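Local coordinates for fucolectin-related protein (Streptococcus pneumoniae, PDB 2WMF), which probably hydrolyses host blood-group carbohydrate antigens, as the catalytic module of a family 98 glycoside hydrolase, at residues Leu477-Thr489 with Tyr519-Leu533. Residues are numbered along the deposited sequence; the frame is centred on the assembly and turned at random.
Sequences LHILLNNYRTDKT and YSINPVDNDFRTTTL
R529 sits between N483 and R485, its guanidinium covered on both faces. The N483 amide stacks on one face with planes 21° apart, its rotation fixed by outside bonds from G575 N to OD1 and from ND2 to H573 O; the R485 guanidinium lies over the other, centres 4.0 Å apart and planes at 25°. Two cations can stack this closely probably because several of their N-H groups are taken up by hydrogen bonds: R529 NH1 donates to N483 O (2.8 Å) on a carbonyl lone pair, NH2 adds a weak bond to the same oxygen, and outside the pair T463 and P464 hold R529 while H465 accepts from R485 NH1. The bend at chi3 of R529 (-57°) brings NH1 and NH2 to the N483 carbonyl oxygen.

Among the remaining polar contacts, Y484 OH donates to the anti lone pair of D525 OD2 at 2.7 Å, in the plane of the tyrosine ring. The backbones join where D487 N meets V524 O (2.9 Å) in a nearly straight bond. One water bridges D487 O and V524 N; another donates to both D487 OD2 and D527 OD2, probably easing the repulsion between these carboxylates. T486 OG1 and Y519 OH share E272 as an outside partner.

Between the strands, apolar side chains meet tip to tip: I479 CD1 meets L533 CD2 at 3.7 Å, and L481 CD1 meets T531 CG2 at 4.0 Å. CA separations of 8.0 to 9.8 Å from N483-R529 to I479-L533 show side-chain packing between layers. Strands 477-482 and 529-536 belong to different antiparallel sheets, facing each other as in a beta-sandwich, here in the family 98 C-terminal region.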
ATOM      1  N   LEU A 477     -14.024  -1.247 -23.718  1.00  9.58           N
ATOM      2  CA  LEU A 477     -13.123  -1.706 -22.665  1.00  9.30           C
ATOM      3  C   LEU A 477     -12.022  -0.667 -22.452  1.00 10.46           C
ATOM      4  O   LEU A 477     -11.432  -0.177 -23.442  1.00 10.24           O
ATOM      5  CB  LEU A 477     -12.502  -3.033 -23.080  1.00 10.20           C
ATOM      6  CG  LEU A 477     -13.399  -4.241 -23.306  1.00 10.60           C
ATOM      7  CD1 LEU A 477     -12.487  -5.394 -23.772  1.00 13.76           C
ATOM      8  CD2 LEU A 477     -14.273  -4.572 -22.114  1.00 13.30           C
ATOM      9  N   HIS A 478     -11.716  -0.350 -21.185  1.00 11.80           N
ATOM     10  CA  HIS A 478     -10.544   0.466 -20.922  1.00 12.32           C
ATOM     11  C   HIS A 478      -9.516  -0.385 -20.263  1.00 12.52           C
ATOM     12  O   HIS A 478      -9.829  -1.054 -19.278  1.00 13.21           O
ATOM     13  CB  HIS A 478     -10.803   1.701 -20.070  1.00 14.44           C
ATOM     14  CG  HIS A 478      -9.551   2.495 -19.870  1.00 17.39           C
ATOM     15  ND1 HIS A 478      -9.120   3.464 -20.755  1.00 24.12           N
ATOM     16  CD2 HIS A 478      -8.531   2.313 -18.993  1.00 19.72           C
ATOM     17  CE1 HIS A 478      -7.931   3.915 -20.369  1.00 24.89           C
ATOM     18  NE2 HIS A 478      -7.556   3.243 -19.292  1.00 25.72           N
ATOM     19  N   ILE A 479      -8.297  -0.373 -20.806  1.00 12.43           N
ATOM     20  CA  ILE A 479      -7.248  -1.272 -20.321  1.00 12.36           C
ATOM     21  C   ILE A 479      -6.039  -0.430 -19.896  1.00 11.16           C
ATOM     22  O   ILE A 479      -5.553   0.415 -20.669  1.00 12.55           O
ATOM     23  CB  ILE A 479      -6.850  -2.324 -21.408  1.00 13.31           C
ATOM     24  CG1 ILE A 479      -8.080  -3.249 -21.733  1.00 13.63           C
ATOM     25  CG2 ILE A 479      -5.662  -3.177 -20.934  1.00 13.85           C
ATOM     26  CD1 ILE A 479      -8.260  -3.565 -23.133  1.00 16.60           C
ATOM     27  N   LEU A 480      -5.580  -0.667 -18.677  1.00  9.48           N
ATOM     28  CA  LEU A 480      -4.365  -0.087 -18.134  1.00  9.39           C
ATOM     29  C   LEU A 480      -3.334  -1.221 -17.914  1.00  9.10           C
ATOM     30  O   LEU A 480      -3.662  -2.258 -17.319  1.00  8.41           O
ATOM     31  CB  LEU A 480      -4.658   0.615 -16.784  1.00  9.40           C
ATOM     32  CG  LEU A 480      -3.498   1.137 -15.958  1.00  9.36           C
ATOM     33  CD1 LEU A 480      -2.775   2.240 -16.749  1.00 12.24           C
ATOM     34  CD2 LEU A 480      -3.969   1.672 -14.619  1.00 10.79           C
ATOM     35  N   LEU A 481      -2.134  -1.029 -18.483  1.00  8.28           N
ATOM     36  CA  LEU A 481      -0.983  -1.919 -18.265  1.00  9.46           C
ATOM     37  C   LEU A 481       0.118  -1.102 -17.633  1.00  9.34           C
ATOM     38  O   LEU A 481       0.386   0.056 -18.037  1.00  9.33           O
ATOM     39  CB  LEU A 481      -0.472  -2.506 -19.585  1.00  9.70           C
ATOM     40  CG  LEU A 481      -1.441  -3.199 -20.549  1.00 10.71           C
ATOM     41  CD1 LEU A 481      -0.704  -3.614 -21.899  1.00  9.62           C
ATOM     42  CD2 LEU A 481      -2.192  -4.358 -19.860  1.00 11.02           C
ATOM     43  N   ASN A 482       0.808  -1.691 -16.656  1.00  8.69           N
ATOM     44  CA  ASN A 482       2.019  -1.021 -16.222  1.00  8.32           C
ATOM     45  C   ASN A 482       3.024  -2.060 -15.738  1.00  8.56           C
ATOM     46  O   ASN A 482       2.703  -2.898 -14.874  1.00  8.44           O
ATOM     47  CB  ASN A 482       1.711   0.029 -15.131  1.00  8.96           C
ATOM     48  CG  ASN A 482       2.829   1.053 -14.957  1.00  8.64           C
ATOM     49  OD1 ASN A 482       4.010   0.677 -14.938  1.00 10.23           O
ATOM     50  ND2 ASN A 482       2.480   2.348 -14.756  1.00  8.85           N
ATOM     51  N   ASN A 483       4.226  -2.030 -16.317  1.00  8.19           N
ATOM     52  CA  ASN A 483       5.275  -2.932 -15.893  1.00  7.99           C
ATOM     53  C   ASN A 483       6.577  -2.225 -15.507  1.00  7.68           C
ATOM     54  O   ASN A 483       7.653  -2.831 -15.551  1.00  7.34           O
ATOM     55  CB  ASN A 483       5.517  -3.988 -17.000  1.00  8.25           C
ATOM     56  CG  ASN A 483       6.184  -3.398 -18.232  1.00  8.93           C
ATOM     57  OD1 ASN A 483       6.404  -2.178 -18.330  1.00  9.24           O
ATOM     58  ND2 ASN A 483       6.509  -4.259 -19.173  1.00  9.60           N
ATOM     59  N   TYR A 484       6.493  -0.970 -15.077  1.00  6.47           N
ATOM     60  CA  TYR A 484       7.705  -0.134 -14.931  1.00  7.78           C
ATOM     61  C   TYR A 484       8.685  -0.788 -13.942  1.00  7.27           C
ATOM     62  O   TYR A 484       8.317  -1.082 -12.785  1.00  7.95           O
ATOM     63  CB  TYR A 484       7.360   1.275 -14.420  1.00  7.23           C
ATOM     64  CG  TYR A 484       8.554   2.245 -14.526  1.00  7.16           C
ATOM     65  CD1 TYR A 484       9.086   2.596 -15.755  1.00  9.53           C
ATOM     66  CD2 TYR A 484       9.153   2.761 -13.394  1.00  8.26           C
ATOM     67  CE1 TYR A 484      10.174   3.398 -15.857  1.00  8.99           C
ATOM     68  CE2 TYR A 484      10.261   3.613 -13.488  1.00  8.86           C
ATOM     69  CZ  TYR A 484      10.747   3.956 -14.730  1.00  9.74           C
ATOM     70  OH  TYR A 484      11.854   4.778 -14.855  1.00  9.79           O
ATOM     71  N   ARG A 485       9.904  -1.082 -14.398  1.00  8.32           N
ATOM     72  CA  ARG A 485      10.939  -1.587 -13.522  1.00  8.33           C
ATOM     73  C   ARG A 485      12.258  -1.136 -14.116  1.00  8.40           C
ATOM     74  O   ARG A 485      12.611  -1.582 -15.201  1.00  8.61           O
ATOM     75  CB  ARG A 485      10.902  -3.118 -13.404  1.00  8.32           C
ATOM     76  CG  ARG A 485      11.955  -3.659 -12.415  1.00 10.15           C
ATOM     77  CD  ARG A 485      12.019  -5.163 -12.371  1.00 11.36           C
ATOM     78  NE  ARG A 485      12.711  -5.689 -13.544  1.00 12.42           N
ATOM     79  CZ  ARG A 485      12.281  -6.671 -14.315  1.00 12.79           C
ATOM     80  NH1 ARG A 485      11.165  -7.340 -14.023  1.00 13.44           N
ATOM     81  NH2 ARG A 485      13.000  -7.016 -15.396  1.00 13.79           N
ATOM     82  N   THR A 486      12.988  -0.311 -13.384  1.00  8.43           N
ATOM     83  CA  THR A 486      14.321   0.125 -13.836  1.00  8.47           C
ATOM     84  C   THR A 486      15.337  -0.995 -13.554  1.00  9.72           C
ATOM     85  O   THR A 486      15.172  -1.754 -12.591  1.00  8.25           O
ATOM     86  CB  THR A 486      14.758   1.434 -13.143  1.00  8.47           C
ATOM     87  OG1 THR A 486      14.904   1.203 -11.717  1.00  8.00           O
ATOM     88  CG2 THR A 486      13.794   2.558 -13.448  1.00 10.16           C
ATOM     89  N   ASP A 487      16.401  -1.066 -14.358  1.00  9.64           N
ATOM     90  CA  ASP A 487      17.507  -1.981 -14.110  1.00  9.62           C
ATOM     91  C   ASP A 487      18.361  -1.437 -12.946  1.00  8.85           C
ATOM     92  O   ASP A 487      18.870  -0.303 -13.005  1.00 10.24           O
ATOM     93  CB  ASP A 487      18.348  -2.096 -15.387  1.00  9.24           C
ATOM     94  CG  ASP A 487      19.535  -3.015 -15.246  1.00 11.00           C
ATOM     95  OD1 ASP A 487      19.577  -3.786 -14.260  1.00 10.56           O
ATOM     96  OD2 ASP A 487      20.399  -2.966 -16.155  1.00 14.77           O
ATOM     97  N   LYS A 488      18.494  -2.241 -11.880  1.00  8.67           N
ATOM     98  CA  LYS A 488      19.220  -1.832 -10.678  1.00  8.89           C
ATOM     99  C   LYS A 488      20.696  -2.242 -10.734  1.00  8.40           C
ATOM    100  O   LYS A 488      21.427  -2.075  -9.754  1.00  9.77           O
ATOM    101  CB  LYS A 488      18.595  -2.468  -9.431  1.00  8.94           C
ATOM    102  CG  LYS A 488      17.027  -2.284  -9.266  1.00  9.22           C
ATOM    103  CD  LYS A 488      16.669  -0.811  -9.263  1.00  9.57           C
ATOM    104  CE  LYS A 488      15.185  -0.562  -9.035  1.00  8.46           C
ATOM    105  NZ  LYS A 488      14.272  -1.250  -9.992  1.00  7.98           N
ATOM    106  N   THR A 489      21.121  -2.819 -11.861  1.00  9.97           N
ATOM    107  CA  THR A 489      22.497  -3.323 -11.993  1.00  9.31           C
ATOM    108  C   THR A 489      23.559  -2.233 -11.731  1.00  9.24           C
ATOM    109  O   THR A 489      24.527  -2.484 -10.987  1.00  8.56           O
ATOM    110  CB  THR A 489      22.723  -3.966 -13.423  1.00 10.18           C
ATOM    111  OG1 THR A 489      21.773  -5.025 -13.642  1.00 11.35           O
ATOM    112  CG2 THR A 489      24.141  -4.502 -13.535  1.00 10.84           C
ATOM    113  N   TYR A 519      20.040   7.218 -10.958  1.00 10.48           N
ATOM    114  CA  TYR A 519      18.691   6.643 -11.015  1.00 10.66           C
ATOM    115  C   TYR A 519      17.593   7.646 -11.367  1.00 10.47           C
ATOM    116  O   TYR A 519      16.790   7.402 -12.285  1.00 10.15           O
ATOM    117  CB  TYR A 519      18.415   5.917  -9.690  1.00  9.37           C
ATOM    118  CG  TYR A 519      16.976   5.477  -9.482  1.00 10.12           C
ATOM    119  CD1 TYR A 519      16.340   4.696 -10.426  1.00  9.90           C
ATOM    120  CD2 TYR A 519      16.327   5.705  -8.285  1.00  9.11           C
ATOM    121  CE1 TYR A 519      15.020   4.239 -10.246  1.00  9.50           C
ATOM    122  CE2 TYR A 519      15.015   5.260  -8.098  1.00  8.83           C
ATOM    123  CZ  TYR A 519      14.352   4.537  -9.078  1.00  8.52           C
ATOM    124  OH  TYR A 519      13.047   4.085  -8.894  1.00  9.24           O
ATOM    125  N   SER A 520      17.574   8.814 -10.702  1.00 10.46           N
ATOM    126  CA  SER A 520      16.446   9.719 -10.885  1.00 11.16           C
ATOM    127  C   SER A 520      16.495  10.573 -12.157  1.00 11.57           C
ATOM    128  O   SER A 520      15.488  11.163 -12.545  1.00 14.01           O
ATOM    129  CB  SER A 520      16.290  10.645  -9.680  1.00 10.96           C
ATOM    130  OG  SER A 520      15.971   9.879  -8.545  1.00  9.60           O
ATOM    131  N   ILE A 521      17.657  10.673 -12.799  1.00 12.58           N
ATOM    132  CA  ILE A 521      17.726  11.523 -13.987  1.00 13.70           C
ATOM    133  C   ILE A 521      18.041  10.736 -15.260  1.00 12.33           C
ATOM    134  O   ILE A 521      17.600  11.124 -16.324  1.00 12.82           O
ATOM    135  CB  ILE A 521      18.577  12.819 -13.773  1.00 17.35           C
ATOM    136  CG1 ILE A 521      19.856  12.506 -13.153  1.00 18.58           C
ATOM    137  CG2 ILE A 521      17.879  13.874 -12.797  1.00 16.77           C
ATOM    138  CD1 ILE A 521      20.728  13.731 -12.966  1.00 20.18           C
ATOM    139  N   ASN A 522      18.809   9.653 -15.152  1.00 11.93           N
ATOM    140  CA  ASN A 522      19.017   8.705 -16.250  1.00 12.16           C
ATOM    141  C   ASN A 522      18.664   7.275 -15.816  1.00 10.96           C
ATOM    142  O   ASN A 522      19.495   6.357 -15.842  1.00 11.23           O
ATOM    143  CB  ASN A 522      20.439   8.773 -16.764  1.00 13.57           C
ATOM    144  CG  ASN A 522      20.669  10.021 -17.582  1.00 16.06           C
ATOM    145  OD1 ASN A 522      20.124  10.177 -18.692  1.00 19.65           O
ATOM    146  ND2 ASN A 522      21.411  10.907 -17.043  1.00 17.06           N
ATOM    147  N   PRO A 523      17.389   7.063 -15.480  1.00 10.58           N
ATOM    148  CA  PRO A 523      16.974   5.713 -15.113  1.00 10.66           C
ATOM    149  C   PRO A 523      17.224   4.744 -16.242  1.00 10.53           C
ATOM    150  O   PRO A 523      17.001   5.087 -17.399  1.00 12.30           O
ATOM    151  CB  PRO A 523      15.463   5.856 -14.882  1.00 10.78           C
ATOM    152  CG  PRO A 523      15.093   7.089 -15.561  1.00 10.77           C
ATOM    153  CD  PRO A 523      16.254   8.001 -15.489  1.00 11.35           C
ATOM    154  N   VAL A 524      17.666   3.546 -15.905  1.00 10.30           N
ATOM    155  CA  VAL A 524      18.021   2.546 -16.922  1.00  9.96           C
ATOM    156  C   VAL A 524      16.731   1.757 -17.200  1.00  9.41           C
ATOM    157  O   VAL A 524      16.481   0.704 -16.611  1.00 10.66           O
ATOM    158  CB  VAL A 524      19.192   1.657 -16.472  1.00  9.52           C
ATOM    159  CG1 VAL A 524      19.528   0.662 -17.585  1.00 10.20           C
ATOM    160  CG2 VAL A 524      20.428   2.517 -16.132  1.00 12.40           C
ATOM    161  N   ASP A 525      15.864   2.323 -18.047  1.00  9.35           N
ATOM    162  CA  ASP A 525      14.503   1.829 -18.239  1.00 10.31           C
ATOM    163  C   ASP A 525      14.146   1.628 -19.704  1.00 11.13           C
ATOM    164  O   ASP A 525      12.962   1.657 -20.067  1.00 11.57           O
ATOM    165  CB  ASP A 525      13.471   2.758 -17.537  1.00 10.56           C
ATOM    166  CG  ASP A 525      13.494   4.185 -18.029  1.00 12.17           C
ATOM    167  OD1 ASP A 525      14.095   4.486 -19.096  1.00 11.09           O
ATOM    168  OD2 ASP A 525      12.887   5.018 -17.304  1.00 10.39           O
ATOM    169  N   ASN A 526      15.177   1.362 -20.521  1.00 11.19           N
ATOM    170  CA  ASN A 526      15.018   1.129 -21.953  1.00 12.08           C
ATOM    171  C   ASN A 526      14.958  -0.349 -22.351  1.00 11.93           C
ATOM    172  O   ASN A 526      14.815  -0.653 -23.546  1.00 12.25           O
ATOM    173  CB  ASN A 526      16.080   1.909 -22.738  1.00 14.97           C
ATOM    174  CG  ASN A 526      15.886   3.421 -22.594  1.00 17.48           C
ATOM    175  OD1 ASN A 526      16.693   4.084 -21.988  1.00 26.02           O
ATOM    176  ND2 ASN A 526      14.800   3.937 -23.108  1.00 23.87           N
ATOM    177  N   ASP A 527      14.991  -1.251 -21.370  1.00 10.78           N
ATOM    178  CA  ASP A 527      14.795  -2.677 -21.649  1.00 10.81           C
ATOM    179  C   ASP A 527      13.267  -2.905 -21.605  1.00 10.06           C
ATOM    180  O   ASP A 527      12.668  -2.804 -20.542  1.00 10.51           O
ATOM    181  CB  ASP A 527      15.437  -3.579 -20.604  1.00 11.55           C
ATOM    182  CG  ASP A 527      16.966  -3.442 -20.490  1.00 16.49           C
ATOM    183  OD1 ASP A 527      17.656  -3.325 -21.474  1.00 20.77           O
ATOM    184  OD2 ASP A 527      17.481  -3.557 -19.363  1.00 23.49           O
ATOM    185  N   PHE A 528      12.665  -3.198 -22.742  1.00  9.47           N
ATOM    186  CA  PHE A 528      11.218  -3.434 -22.811  1.00 10.15           C
ATOM    187  C   PHE A 528      10.928  -4.925 -22.573  1.00 10.86           C
ATOM    188  O   PHE A 528      11.727  -5.802 -22.897  1.00 12.91           O
ATOM    189  CB  PHE A 528      10.622  -3.024 -24.147  1.00 11.40           C
ATOM    190  CG  PHE A 528      10.694  -1.539 -24.456  1.00 11.53           C
ATOM    191  CD1 PHE A 528      11.141  -0.596 -23.539  1.00 11.81           C
ATOM    192  CD2 PHE A 528      10.209  -1.083 -25.702  1.00 13.19           C
ATOM    193  CE1 PHE A 528      11.201   0.764 -23.876  1.00 13.51           C
ATOM    194  CE2 PHE A 528      10.228   0.278 -26.019  1.00 14.02           C
ATOM    195  CZ  PHE A 528      10.705   1.208 -25.102  1.00 13.44           C
ATOM    196  N   ARG A 529       9.727  -5.205 -22.061  1.00 10.99           N
ATOM    197  CA  ARG A 529       9.227  -6.559 -21.816  1.00 10.66           C
ATOM    198  C   ARG A 529       7.826  -6.599 -22.457  1.00 10.94           C
ATOM    199  O   ARG A 529       7.139  -5.590 -22.508  1.00 10.95           O
ATOM    200  CB  ARG A 529       9.107  -6.857 -20.289  1.00 12.16           C
ATOM    201  CG  ARG A 529      10.347  -6.498 -19.535  1.00 13.89           C
ATOM    202  CD  ARG A 529      10.390  -7.098 -18.148  1.00 11.84           C
ATOM    203  NE  ARG A 529       9.305  -6.814 -17.207  1.00 10.04           N
ATOM    204  CZ  ARG A 529       9.122  -5.658 -16.553  1.00  9.08           C
ATOM    205  NH1 ARG A 529       8.183  -5.579 -15.627  1.00  9.94           N
ATOM    206  NH2 ARG A 529       9.828  -4.560 -16.839  1.00 10.57           N
ATOM    207  N   THR A 530       7.394  -7.780 -22.865  1.00 10.67           N
ATOM    208  CA  THR A 530       6.181  -7.918 -23.657  1.00 10.96           C
ATOM    209  C   THR A 530       4.969  -8.417 -22.834  1.00  9.07           C
ATOM    210  O   THR A 530       5.044  -9.435 -22.113  1.00 10.00           O
ATOM    211  CB  THR A 530       6.397  -8.916 -24.805  1.00 11.37           C
ATOM    212  OG1 THR A 530       7.494  -8.445 -25.609  1.00 14.54           O
ATOM    213  CG2 THR A 530       5.126  -8.989 -25.673  1.00 11.95           C
ATOM    214  N   THR A 531       3.858  -7.693 -22.950  1.00  9.07           N
ATOM    215  CA  THR A 531       2.564  -8.067 -22.426  1.00  9.32           C
ATOM    216  C   THR A 531       1.712  -8.327 -23.651  1.00  9.80           C
ATOM    217  O   THR A 531       1.634  -7.489 -24.532  1.00 11.29           O
ATOM    218  CB  THR A 531       1.915  -6.929 -21.609  1.00 10.10           C
ATOM    219  OG1 THR A 531       2.769  -6.562 -20.528  1.00 10.65           O
ATOM    220  CG2 THR A 531       0.548  -7.373 -21.079  1.00 10.63           C
ATOM    221  N   THR A 532       1.121  -9.524 -23.712  1.00  9.70           N
ATOM    222  CA  THR A 532       0.305  -9.907 -24.875  1.00  9.57           C
ATOM    223  C   THR A 532      -1.147  -9.957 -24.397  1.00  9.63           C
ATOM    224  O   THR A 532      -1.480 -10.676 -23.417  1.00  8.75           O
ATOM    225  CB  THR A 532       0.727 -11.266 -25.427  1.00  9.75           C
ATOM    226  OG1 THR A 532       2.128 -11.237 -25.745  1.00 12.26           O
ATOM    227  CG2 THR A 532      -0.126 -11.625 -26.669  1.00  9.69           C
ATOM    228  N   LEU A 533      -1.999  -9.203 -25.093  1.00 11.05           N
ATOM    229  CA  LEU A 533      -3.423  -9.092 -24.758  1.00 12.00           C
ATOM    230  C   LEU A 533      -4.244  -9.661 -25.927  1.00 11.15           C
ATOM    231  O   LEU A 533      -4.057  -9.241 -27.071  1.00 10.27           O
ATOM    232  CB  LEU A 533      -3.761  -7.620 -24.550  1.00 12.82           C
ATOM    233  CG  LEU A 533      -5.228  -7.305 -24.304  1.00 14.53           C
ATOM    234  CD1 LEU A 533      -5.692  -8.023 -23.079  1.00 19.18           C
ATOM    235  CD2 LEU A 533      -5.422  -5.740 -24.236  1.00 17.02           C
TER
HETATM  236  O   HOH W   1      19.860  -2.661 -18.851  1.00 11.80           O
HETATM  237  O   HOH W   2      18.061   2.683 -13.169  1.00 16.14           O